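Side-chain contacts in transcriptional regulator (Aquifex aeolicus, PDB 2EH3), which probably binds DNA through an N-terminal helix-turn-helix domain and regulates transcription, as other members of the TetR/AcrR family do: residues Leu8-Glu13 / Val29-Leu34; Ser63-Asn68 / Glu74-Met79; Glu78-Val83 / Ile137-Leu142. One frame throughout, in Å; residues are numbered along the deposited sequence.

Interaction 1 of 3, residues Leu8-Glu13 / Val29-Leu34; sequences LEVSKE and VKRANL
Val10 of helix 3-18 meets Arg31 and Ala32 at the end of helix 25-32, and these three residues carry the contact. The valine reaches across with both methyls, one to each partner. CG1 stands anti to the backbone N (chi1 167°) and takes the aliphatic part of Arg31. Val10 CG1 lies 3.6 Å from Arg31 CG and 3.8 Å from Arg31 CB. CG2 turns to the alanine, with Val10 CG2 4.0 Å from Ala32 CB. Here the two backbones come nearest, with Val10 CA and Ala32 CA 6.4 Å apart.

Arg31 thus makes the contact through CB and CG. The opposite charges of Arg31 NH1 and Glu13 OE1 lie 6.5 Å apart, without contact. Asn33, with positive phi, leaves the helix in a Schellman motif. The Ala32 carbonyl oxygen accepts a hydrogen bond from Arg6, a second link back to helix 3-18. Residues 29-34 lie in the predicted helix-turn-helix motif, so the contact packs helix 3-18 against that motif.

No hydrogen bond or salt bridge joins the two segments. The contact is small and apolar, and it rests on the fit of one valine against a methyl and the methylenes of an arginine.

Interaction 2 of 3, residues Ser63-Asn68 / Glu74-Met79; sequences SLFEEN and EELLEM. With MG (magnesium ion), chain B; MG (magnesium ion), chain C.
Leu76 sends its two methyls from helix 73-86 to different partners on residues 63-68. Its chi1 of 171° points the branch away from its own backbone N and brings the methyls to the other helix. Leu76 CD1 sits 3.7 Å from Asn68 CB and 3.8 Å from Leu64 CD2, and the two leucines cross at a slant. Leu76 CD2 turns to the aromatic ring and lies 3.9 Å from Phe65 CE1. The Phe65 and Leu76 side chains run at about a right angle.

Met79, present as selenomethionine, meets Leu64. The two side chains slide past each other in opposite directions. Leu64 CD1 is 3.3 Å from Met79 CG, which is unusually short, and the exact placement of this methyl is doubtful. Phe119 and Phe122 of helix 105-126 close in on the same apolar layer, touching Phe65 and Leu76 respectively.

The glutamates of helix 73-86 bind metal. Glu75 grips one magnesium with both carboxylate oxygens, and Glu78 OE1 binds the same ion at 2.3 Å. Glu78 OE2 holds a second magnesium, also at 2.3 Å, so this carboxylate bridges the two ions. Two waters add to the first site and one to the second.

The segments run nearly antiparallel, at 153°, and form a helical hairpin within an all-helical TetR-type fold. One helix of the hairpin carries a two-magnesium site.

Interaction 3 of 3, residues Glu78-Val83 / Ile137-Leu142; sequences EMFLEV and IILGFL. With MG (magnesium ion), chain C; MG (magnesium ion), chain B.
The Phe80 ring takes Leu142 CD2 over one face. This methyl stands 4.0 Å from the ring centroid and 21° off the ring normal, a CH-pi contact shifted toward the rim. Leu142 CD2 lies 3.8 Å from both Phe80 CD2 and Phe80 CE2. Leu139 CD2 approaches the ring obliquely, 4.1 Å from Phe80 CE2, and its side chain crosses that of the phenylalanine at about a right angle. With chi1 at -166°, the ring of Phe80 swings out opposite its own amide nitrogen to meet these leucines.

The other methyl of Leu142, CD1, meets Leu81 CD1 at 4.2 Å. One leucine thus straddles two neighbouring side chains of helix 73-86. The touching residues are all buried, and no hydrogen bond crosses.

Glu82 OE2 joins Glu78 OE2 and a water on one of two magnesium ions, at 2.5 Å from it. Glu82 OE1 accepts a hydrogen bond from that water, and Lys161 NZ hydrogen-bonds to Glu82 OE2.

The two helix segments run 34° from parallel, with axes 12.2 Å apart. Helix 46-67 touches Phe80 through Ile61, and helix 157-171 reaches Leu81. Ile137, Leu139 and Phe141 also touch the second subunit, so helix 131-152 contacts both helix 73-86 and the partner chain.

The three contacts follow the chain from the N-terminal to the C-terminal region. Interaction 1 lies in the predicted DNA-binding part and is closed before interaction 2 opens. Its centre is about 31 Å from that of interaction 2 and about 30 Å from that of interaction 3, on the opposite side of the chain's centre. Interactions 2 and 3 are about 10 Å apart between centres and touch. Both use helix 73-86, share Glu78 and Met79, and include ligands of the same two magnesium ions. Helix 46-67 touches helix 3-18 near interaction 1 and forms one side of interaction 2. It thus joins the predicted DNA-binding part to the C-terminal helical region, while interaction 3 links that region to a helix touching the second subunit.

Interaction 1 of 3, residues Leu8-Glu13 / Val29-Leu34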
loop_
_atom_site.group_PDB
_atom_site.type_symbol
_atom_site.label_atom_id
_atom_site.label_comp_id
_atom_site.label_asym_id
_atom_site.label_seq_id
_atom_site.Cartn_x
_atom_site.Cartn_y
_atom_site.Cartn_z
ATOM N N LEU A 8 -9.165 -21.681 -11.789
ATOM C CA LEU A 8 -8.872 -20.285 -11.471
ATOM C C LEU A 8 -9.851 -19.715 -10.451
ATOM O O LEU A 8 -9.444 -18.975 -9.542
ATOM C CB LEU A 8 -8.887 -19.446 -12.757
ATOM C CG LEU A 8 -7.629 -19.662 -13.595
ATOM C CD1 LEU A 8 -7.852 -19.141 -15.021
ATOM C CD2 LEU A 8 -6.462 -18.953 -12.935
ATOM N N GLU A 9 -11.134 -20.044 -10.586
ATOM C CA GLU A 9 -12.140 -19.518 -9.667
ATOM C C GLU A 9 -11.967 -20.047 -8.257
ATOM O O GLU A 9 -12.022 -19.272 -7.289
ATOM C CB GLU A 9 -13.557 -19.800 -10.197
ATOM C CG GLU A 9 -13.886 -19.006 -11.472
ATOM C CD GLU A 9 -13.666 -17.504 -11.283
ATOM O OE1 GLU A 9 -14.290 -16.925 -10.360
ATOM O OE2 GLU A 9 -12.867 -16.912 -12.041
ATOM N N VAL A 10 -11.724 -21.353 -8.143
ATOM C CA VAL A 10 -11.523 -21.971 -6.842
ATOM C C VAL A 10 -10.259 -21.415 -6.182
ATOM O O VAL A 10 -10.250 -21.160 -4.976
ATOM C CB VAL A 10 -11.409 -23.513 -6.985
ATOM C CG1 VAL A 10 -10.890 -24.140 -5.706
ATOM C CG2 VAL A 10 -12.796 -24.097 -7.311
ATOM N N SER A 11 -9.200 -21.227 -6.973
ATOM C CA SER A 11 -7.911 -20.746 -6.436
ATOM C C SER A 11 -8.048 -19.300 -5.956
ATOM O O SER A 11 -7.498 -18.924 -4.917
ATOM C CB SER A 11 -6.793 -20.864 -7.495
ATOM O OG SER A 11 -6.627 -22.206 -7.944
ATOM N N LYS A 12 -8.778 -18.489 -6.700
ATOM C CA LYS A 12 -8.978 -17.095 -6.270
ATOM C C LYS A 12 -9.716 -17.095 -4.946
ATOM O O LYS A 12 -9.381 -16.328 -4.034
ATOM C CB LYS A 12 -9.776 -16.298 -7.319
ATOM C CG LYS A 12 -8.942 -15.844 -8.491
ATOM C CD LYS A 12 -9.712 -14.901 -9.424
ATOM C CE LYS A 12 -10.717 -15.656 -10.242
ATOM N NZ LYS A 12 -11.062 -14.895 -11.495
ATOM N N GLU A 13 -10.713 -17.971 -4.819
ATOM C CA GLU A 13 -11.464 -18.046 -3.577
ATOM C C GLU A 13 -10.596 -18.480 -2.397
ATOM O O GLU A 13 -10.609 -17.808 -1.352
ATOM C CB GLU A 13 -12.641 -19.025 -3.720
ATOM C CG GLU A 13 -13.836 -18.418 -4.451
ATOM C CD GLU A 13 -14.280 -17.104 -3.817
ATOM O OE1 GLU A 13 -14.330 -17.029 -2.561
ATOM O OE2 GLU A 13 -14.584 -16.155 -4.573
ATOM N N VAL A 29 -7.582 -28.715 -5.752
ATOM C CA VAL A 29 -8.230 -29.746 -6.565
ATOM C C VAL A 29 -9.343 -30.460 -5.807
ATOM O O VAL A 29 -10.345 -30.860 -6.416
ATOM C CB VAL A 29 -7.232 -30.772 -7.209
ATOM C CG1 VAL A 29 -6.254 -30.035 -8.148
ATOM C CG2 VAL A 29 -6.502 -31.579 -6.154
ATOM N N LYS A 30 -9.194 -30.594 -4.488
ATOM C CA LYS A 30 -10.244 -31.205 -3.673
ATOM C C LYS A 30 -11.508 -30.345 -3.769
ATOM O O LYS A 30 -12.598 -30.849 -4.017
ATOM C CB LYS A 30 -9.811 -31.279 -2.210
ATOM C CG LYS A 30 -10.764 -32.068 -1.297
ATOM C CD LYS A 30 -10.304 -32.019 0.174
ATOM C CE LYS A 30 -10.556 -30.629 0.807
ATOM N NZ LYS A 30 -9.430 -30.057 1.638
ATOM N N ARG A 31 -11.363 -29.037 -3.563
ATOM C CA ARG A 31 -12.506 -28.136 -3.614
ATOM C C ARG A 31 -13.146 -28.110 -5.004
ATOM O O ARG A 31 -14.370 -27.994 -5.141
ATOM C CB ARG A 31 -12.058 -26.725 -3.198
ATOM C CG ARG A 31 -13.120 -25.647 -3.350
ATOM C CD ARG A 31 -14.269 -25.834 -2.376
ATOM N NE ARG A 31 -13.889 -25.616 -0.977
ATOM C CZ ARG A 31 -13.778 -24.422 -0.395
ATOM N NH1 ARG A 31 -14.016 -23.315 -1.087
ATOM N NH2 ARG A 31 -13.438 -24.331 0.890
ATOM N N ALA A 32 -12.321 -28.234 -6.038
ATOM C CA ALA A 32 -12.809 -28.240 -7.411
ATOM C C ALA A 32 -13.289 -29.619 -7.887
ATOM O O ALA A 32 -13.798 -29.738 -9.003
ATOM C CB ALA A 32 -11.709 -27.759 -8.345
ATOM N N ASN A 33 -13.116 -30.648 -7.054
ATOM C CA ASN A 33 -13.502 -32.015 -7.419
ATOM C C ASN A 33 -12.789 -32.437 -8.726
ATOM O O ASN A 33 -13.386 -32.984 -9.665
ATOM C CB ASN A 33 -15.028 -32.151 -7.571
ATOM C CG ASN A 33 -15.480 -33.607 -7.633
ATOM O OD1 ASN A 33 -14.833 -34.497 -7.070
ATOM N ND2 ASN A 33 -16.598 -33.855 -8.316
ATOM N N LEU A 34 -11.487 -32.201 -8.754
ATOM C CA LEU A 34 -10.649 -32.540 -9.900
ATOM C C LEU A 34 -9.452 -33.339 -9.457
ATOM O O LEU A 34 -9.080 -33.349 -8.273
ATOM C CB LEU A 34 -10.147 -31.257 -10.579
ATOM C CG LEU A 34 -11.189 -30.409 -11.279
ATOM C CD1 LEU A 34 -10.539 -29.078 -11.657
ATOM C CD2 LEU A 34 -11.680 -31.117 -12.549
#

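Interaction 2 of 3, residues Ser63-Asn68 / Glu74-Met79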
loop_
_atom_site.group_PDB
_atom_site.type_symbol
_atom_site.label_atom_id
_atom_site.label_comp_id
_atom_site.label_asym_id
_atom_site.label_seq_id
_atom_site.Cartn_x
_atom_site.Cartn_y
_atom_site.Cartn_z
ATOM N N SER A 63 -7.665 -3.933 -21.279
ATOM C CA SER A 63 -8.889 -3.759 -22.077
ATOM C C SER A 63 -9.623 -2.480 -21.708
ATOM O O SER A 63 -10.114 -1.759 -22.585
ATOM C CB SER A 63 -9.842 -4.943 -21.870
ATOM O OG SER A 63 -9.297 -6.095 -22.469
ATOM N N LEU A 64 -9.713 -2.205 -20.409
ATOM C CA LEU A 64 -10.378 -1.003 -19.938
ATOM C C LEU A 64 -9.758 0.242 -20.587
ATOM O O LEU A 64 -10.476 1.121 -21.079
ATOM C CB LEU A 64 -10.268 -0.913 -18.409
ATOM C CG LEU A 64 -10.828 0.342 -17.732
ATOM C CD1 LEU A 64 -11.624 -0.057 -16.497
ATOM C CD2 LEU A 64 -9.707 1.272 -17.348
ATOM N N PHE A 65 -8.432 0.325 -20.578
ATOM C CA PHE A 65 -7.772 1.474 -21.167
ATOM C C PHE A 65 -8.016 1.522 -22.664
ATOM O O PHE A 65 -8.311 2.583 -23.198
ATOM C CB PHE A 65 -6.259 1.431 -20.919
ATOM C CG PHE A 65 -5.857 1.930 -19.572
ATOM C CD1 PHE A 65 -5.992 3.270 -19.248
ATOM C CD2 PHE A 65 -5.350 1.053 -18.611
ATOM C CE1 PHE A 65 -5.630 3.735 -17.989
ATOM C CE2 PHE A 65 -4.985 1.517 -17.353
ATOM C CZ PHE A 65 -5.129 2.867 -17.049
ATOM N N GLU A 66 -7.910 0.381 -23.334
ATOM C CA GLU A 66 -8.077 0.372 -24.795
ATOM C C GLU A 66 -9.504 0.741 -25.207
ATOM O O GLU A 66 -9.713 1.513 -26.155
ATOM C CB GLU A 66 -7.726 -1.014 -25.376
ATOM C CG GLU A 66 -6.252 -1.435 -25.248
ATOM C CD GLU A 66 -5.999 -2.869 -25.738
ATOM O OE1 GLU A 66 -6.955 -3.679 -25.753
ATOM O OE2 GLU A 66 -4.842 -3.201 -26.095
ATOM N N GLU A 67 -10.480 0.218 -24.478
ATOM C CA GLU A 67 -11.883 0.439 -24.819
ATOM C C GLU A 67 -12.493 1.759 -24.391
ATOM O O GLU A 67 -13.600 2.101 -24.817
ATOM C CB GLU A 67 -12.734 -0.695 -24.242
ATOM C CG GLU A 67 -12.304 -2.069 -24.723
ATOM C CD GLU A 67 -12.914 -3.221 -23.918
ATOM O OE1 GLU A 67 -13.547 -2.984 -22.869
ATOM O OE2 GLU A 67 -12.732 -4.385 -24.331
ATOM N N ASN A 68 -11.778 2.508 -23.557
ATOM C CA ASN A 68 -12.287 3.759 -23.036
ATOM C C ASN A 68 -11.336 4.928 -23.198
ATOM O O ASN A 68 -11.438 5.920 -22.473
ATOM C CB ASN A 68 -12.644 3.580 -21.561
ATOM C CG ASN A 68 -13.660 2.478 -21.356
ATOM O OD1 ASN A 68 -13.324 1.343 -21.005
ATOM N ND2 ASN A 68 -14.912 2.805 -21.611
ATOM N N GLU A 74 -12.343 11.517 -15.752
ATOM C CA GLU A 74 -13.249 11.169 -14.664
ATOM C C GLU A 74 -14.034 9.900 -14.979
ATOM O O GLU A 74 -14.216 9.021 -14.118
ATOM C CB GLU A 74 -14.206 12.337 -14.391
ATOM C CG GLU A 74 -13.437 13.611 -13.992
ATOM C CD GLU A 74 -13.284 14.635 -15.128
ATOM O OE1 GLU A 74 -12.781 14.309 -16.235
ATOM O OE2 GLU A 74 -13.674 15.788 -14.896
ATOM N N GLU A 75 -14.531 9.795 -16.199
ATOM C CA GLU A 75 -15.289 8.597 -16.562
ATOM C C GLU A 75 -14.386 7.363 -16.732
ATOM O O GLU A 75 -14.782 6.234 -16.403
ATOM C CB GLU A 75 -16.107 8.873 -17.815
ATOM C CG GLU A 75 -17.320 9.797 -17.516
ATOM C CD GLU A 75 -18.379 9.190 -16.581
ATOM O OE1 GLU A 75 -18.769 8.038 -16.806
ATOM O OE2 GLU A 75 -18.831 9.891 -15.642
ATOM N N LEU A 76 -13.190 7.553 -17.269
ATOM C CA LEU A 76 -12.272 6.408 -17.392
ATOM C C LEU A 76 -11.973 5.910 -15.960
ATOM O O LEU A 76 -11.977 4.702 -15.686
ATOM C CB LEU A 76 -10.953 6.841 -18.055
ATOM C CG LEU A 76 -9.881 5.741 -18.017
ATOM C CD1 LEU A 76 -10.246 4.638 -18.988
ATOM C CD2 LEU A 76 -8.502 6.364 -18.352
ATOM N N LEU A 77 -11.705 6.835 -15.043
ATOM C CA LEU A 77 -11.397 6.436 -13.677
ATOM C C LEU A 77 -12.589 5.787 -12.960
ATOM O O LEU A 77 -12.398 4.884 -12.161
ATOM C CB LEU A 77 -10.822 7.635 -12.894
ATOM C CG LEU A 77 -9.434 7.985 -13.502
ATOM C CD1 LEU A 77 -9.055 9.455 -13.241
ATOM C CD2 LEU A 77 -8.392 7.031 -12.958
ATOM N N GLU A 78 -13.812 6.250 -13.243
ATOM C CA GLU A 78 -14.962 5.607 -12.652
ATOM C C GLU A 78 -15.012 4.138 -13.088
ATOM O O GLU A 78 -15.301 3.250 -12.280
ATOM C CB GLU A 78 -16.231 6.317 -13.094
ATOM C CG GLU A 78 -17.520 5.594 -12.591
ATOM C CD GLU A 78 -18.793 6.211 -13.079
ATOM O OE1 GLU A 78 -18.787 7.319 -13.650
ATOM O OE2 GLU A 78 -19.845 5.538 -12.900
HETATM N N MSE A 79 -14.714 3.881 -14.353
HETATM C CA MSE A 79 -14.725 2.511 -14.866
HETATM C C MSE A 79 -13.634 1.659 -14.249
HETATM O O MSE A 79 -13.835 0.474 -13.966
HETATM C CB MSE A 79 -14.545 2.544 -16.378
HETATM C CG MSE A 79 -14.612 1.197 -17.021
HETATM SE SE MSE A 79 -16.427 0.507 -17.122
HETATM C CE MSE A 79 -17.298 2.051 -17.705
HETATM MG MG MG B . -20.450 8.128 -15.081
HETATM MG MG MG C . -20.743 3.852 -14.240
HETATM O O HOH W 1 -21.632 9.385 -16.735
HETATM O O HOH W 2 -20.944 9.806 -13.507
HETATM O O HOH W 3 -18.698 3.590 -15.382
#

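Interaction 3 of 3, residues Glu78-Val83 / Ile137-Leu142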
loop_
_atom_site.group_PDB
_atom_site.type_symbol
_atom_site.label_atom_id
_atom_site.label_comp_id
_atom_site.label_asym_id
_atom_site.label_seq_id
_atom_site.Cartn_x
_atom_site.Cartn_y
_atom_site.Cartn_z
ATOM N N GLU A 78 -13.812 6.250 -13.243
ATOM C CA GLU A 78 -14.962 5.607 -12.652
ATOM C C GLU A 78 -15.012 4.138 -13.088
ATOM O O GLU A 78 -15.301 3.250 -12.280
ATOM C CB GLU A 78 -16.231 6.317 -13.094
ATOM C CG GLU A 78 -17.520 5.594 -12.591
ATOM C CD GLU A 78 -18.793 6.211 -13.079
ATOM O OE1 GLU A 78 -18.787 7.319 -13.650
ATOM O OE2 GLU A 78 -19.845 5.538 -12.900
HETATM N N MSE A 79 -14.714 3.881 -14.353
HETATM C CA MSE A 79 -14.725 2.511 -14.866
HETATM C C MSE A 79 -13.634 1.659 -14.249
HETATM O O MSE A 79 -13.835 0.474 -13.966
HETATM C CB MSE A 79 -14.545 2.544 -16.378
HETATM C CG MSE A 79 -14.612 1.197 -17.021
HETATM SE SE MSE A 79 -16.427 0.507 -17.122
HETATM C CE MSE A 79 -17.298 2.051 -17.705
ATOM N N PHE A 80 -12.480 2.288 -14.052
ATOM C CA PHE A 80 -11.306 1.645 -13.453
ATOM C C PHE A 80 -11.697 1.199 -12.042
ATOM O O PHE A 80 -11.449 0.066 -11.653
ATOM C CB PHE A 80 -10.144 2.689 -13.459
ATOM C CG PHE A 80 -8.745 2.133 -13.177
ATOM C CD1 PHE A 80 -8.514 0.781 -12.929
ATOM C CD2 PHE A 80 -7.664 3.013 -13.141
ATOM C CE1 PHE A 80 -7.225 0.307 -12.644
ATOM C CE2 PHE A 80 -6.362 2.546 -12.857
ATOM C CZ PHE A 80 -6.161 1.188 -12.609
ATOM N N LEU A 81 -12.313 2.092 -11.269
ATOM C CA LEU A 81 -12.748 1.724 -9.927
ATOM C C LEU A 81 -13.798 0.616 -9.966
ATOM O O LEU A 81 -13.766 -0.298 -9.151
ATOM C CB LEU A 81 -13.305 2.957 -9.200
ATOM C CG LEU A 81 -14.002 2.692 -7.853
ATOM C CD1 LEU A 81 -13.055 2.102 -6.826
ATOM C CD2 LEU A 81 -14.580 4.024 -7.342
ATOM N N GLU A 82 -14.722 0.668 -10.924
ATOM C CA GLU A 82 -15.730 -0.371 -10.979
ATOM C C GLU A 82 -15.098 -1.754 -11.215
ATOM O O GLU A 82 -15.482 -2.731 -10.564
ATOM C CB GLU A 82 -16.742 -0.044 -12.072
ATOM C CG GLU A 82 -17.670 1.096 -11.682
ATOM C CD GLU A 82 -18.395 1.682 -12.864
ATOM O OE1 GLU A 82 -18.029 1.332 -14.008
ATOM O OE2 GLU A 82 -19.319 2.526 -12.685
ATOM N N VAL A 83 -14.131 -1.826 -12.133
ATOM C CA VAL A 83 -13.459 -3.096 -12.412
ATOM C C VAL A 83 -12.676 -3.551 -11.191
ATOM O O VAL A 83 -12.772 -4.713 -10.813
ATOM C CB VAL A 83 -12.522 -2.983 -13.631
ATOM C CG1 VAL A 83 -11.598 -4.223 -13.729
ATOM C CG2 VAL A 83 -13.381 -2.831 -14.896
ATOM N N ILE A 137 -0.636 11.364 -8.492
ATOM C CA ILE A 137 -1.698 11.794 -7.587
ATOM C C ILE A 137 -2.916 10.872 -7.654
ATOM O O ILE A 137 -3.418 10.380 -6.633
ATOM C CB ILE A 137 -2.200 13.200 -7.939
ATOM C CG1 ILE A 137 -1.092 14.249 -7.698
ATOM C CG2 ILE A 137 -3.436 13.514 -7.092
ATOM C CD1 ILE A 137 -1.399 15.619 -8.314
ATOM N N ILE A 138 -3.400 10.654 -8.865
ATOM C CA ILE A 138 -4.608 9.867 -9.033
ATOM C C ILE A 138 -4.430 8.405 -8.695
ATOM O O ILE A 138 -5.297 7.818 -8.040
ATOM C CB ILE A 138 -5.157 10.082 -10.445
ATOM C CG1 ILE A 138 -5.567 11.556 -10.570
ATOM C CG2 ILE A 138 -6.372 9.179 -10.693
ATOM C CD1 ILE A 138 -5.947 11.983 -11.983
ATOM N N LEU A 139 -3.322 7.791 -9.096
ATOM C CA LEU A 139 -3.126 6.396 -8.713
ATOM C C LEU A 139 -2.985 6.295 -7.198
ATOM O O LEU A 139 -3.481 5.351 -6.590
ATOM C CB LEU A 139 -1.882 5.799 -9.376
ATOM C CG LEU A 139 -2.021 5.459 -10.857
ATOM C CD1 LEU A 139 -0.735 4.771 -11.337
ATOM C CD2 LEU A 139 -3.197 4.532 -11.072
ATOM N N GLY A 140 -2.311 7.270 -6.592
ATOM C CA GLY A 140 -2.159 7.267 -5.146
ATOM C C GLY A 140 -3.509 7.368 -4.453
ATOM O O GLY A 140 -3.807 6.618 -3.517
ATOM N N PHE A 141 -4.339 8.270 -4.949
ATOM C CA PHE A 141 -5.674 8.481 -4.388
ATOM C C PHE A 141 -6.537 7.229 -4.552
ATOM O O PHE A 141 -7.207 6.807 -3.607
ATOM C CB PHE A 141 -6.272 9.712 -5.097
ATOM C CG PHE A 141 -7.723 10.005 -4.775
ATOM C CD1 PHE A 141 -8.205 9.979 -3.463
ATOM C CD2 PHE A 141 -8.593 10.378 -5.807
ATOM C CE1 PHE A 141 -9.550 10.334 -3.186
ATOM C CE2 PHE A 141 -9.910 10.732 -5.533
ATOM C CZ PHE A 141 -10.384 10.712 -4.219
ATOM N N LEU A 142 -6.506 6.624 -5.733
ATOM C CA LEU A 142 -7.314 5.424 -5.973
ATOM C C LEU A 142 -6.841 4.319 -5.038
ATOM O O LEU A 142 -7.662 3.614 -4.437
ATOM C CB LEU A 142 -7.182 5.011 -7.432
ATOM C CG LEU A 142 -7.968 3.814 -7.940
ATOM C CD1 LEU A 142 -9.461 4.049 -7.746
ATOM C CD2 LEU A 142 -7.620 3.623 -9.415
HETATM MG MG MG C . -20.743 3.852 -14.240
HETATM MG MG MG B . -20.450 8.128 -15.081
HETATM O O HOH W 3 -18.698 3.590 -15.382
HETATM O O HOH W 1 -21.632 9.385 -16.735
HETATM O O HOH W 2 -20.944 9.806 -13.507
#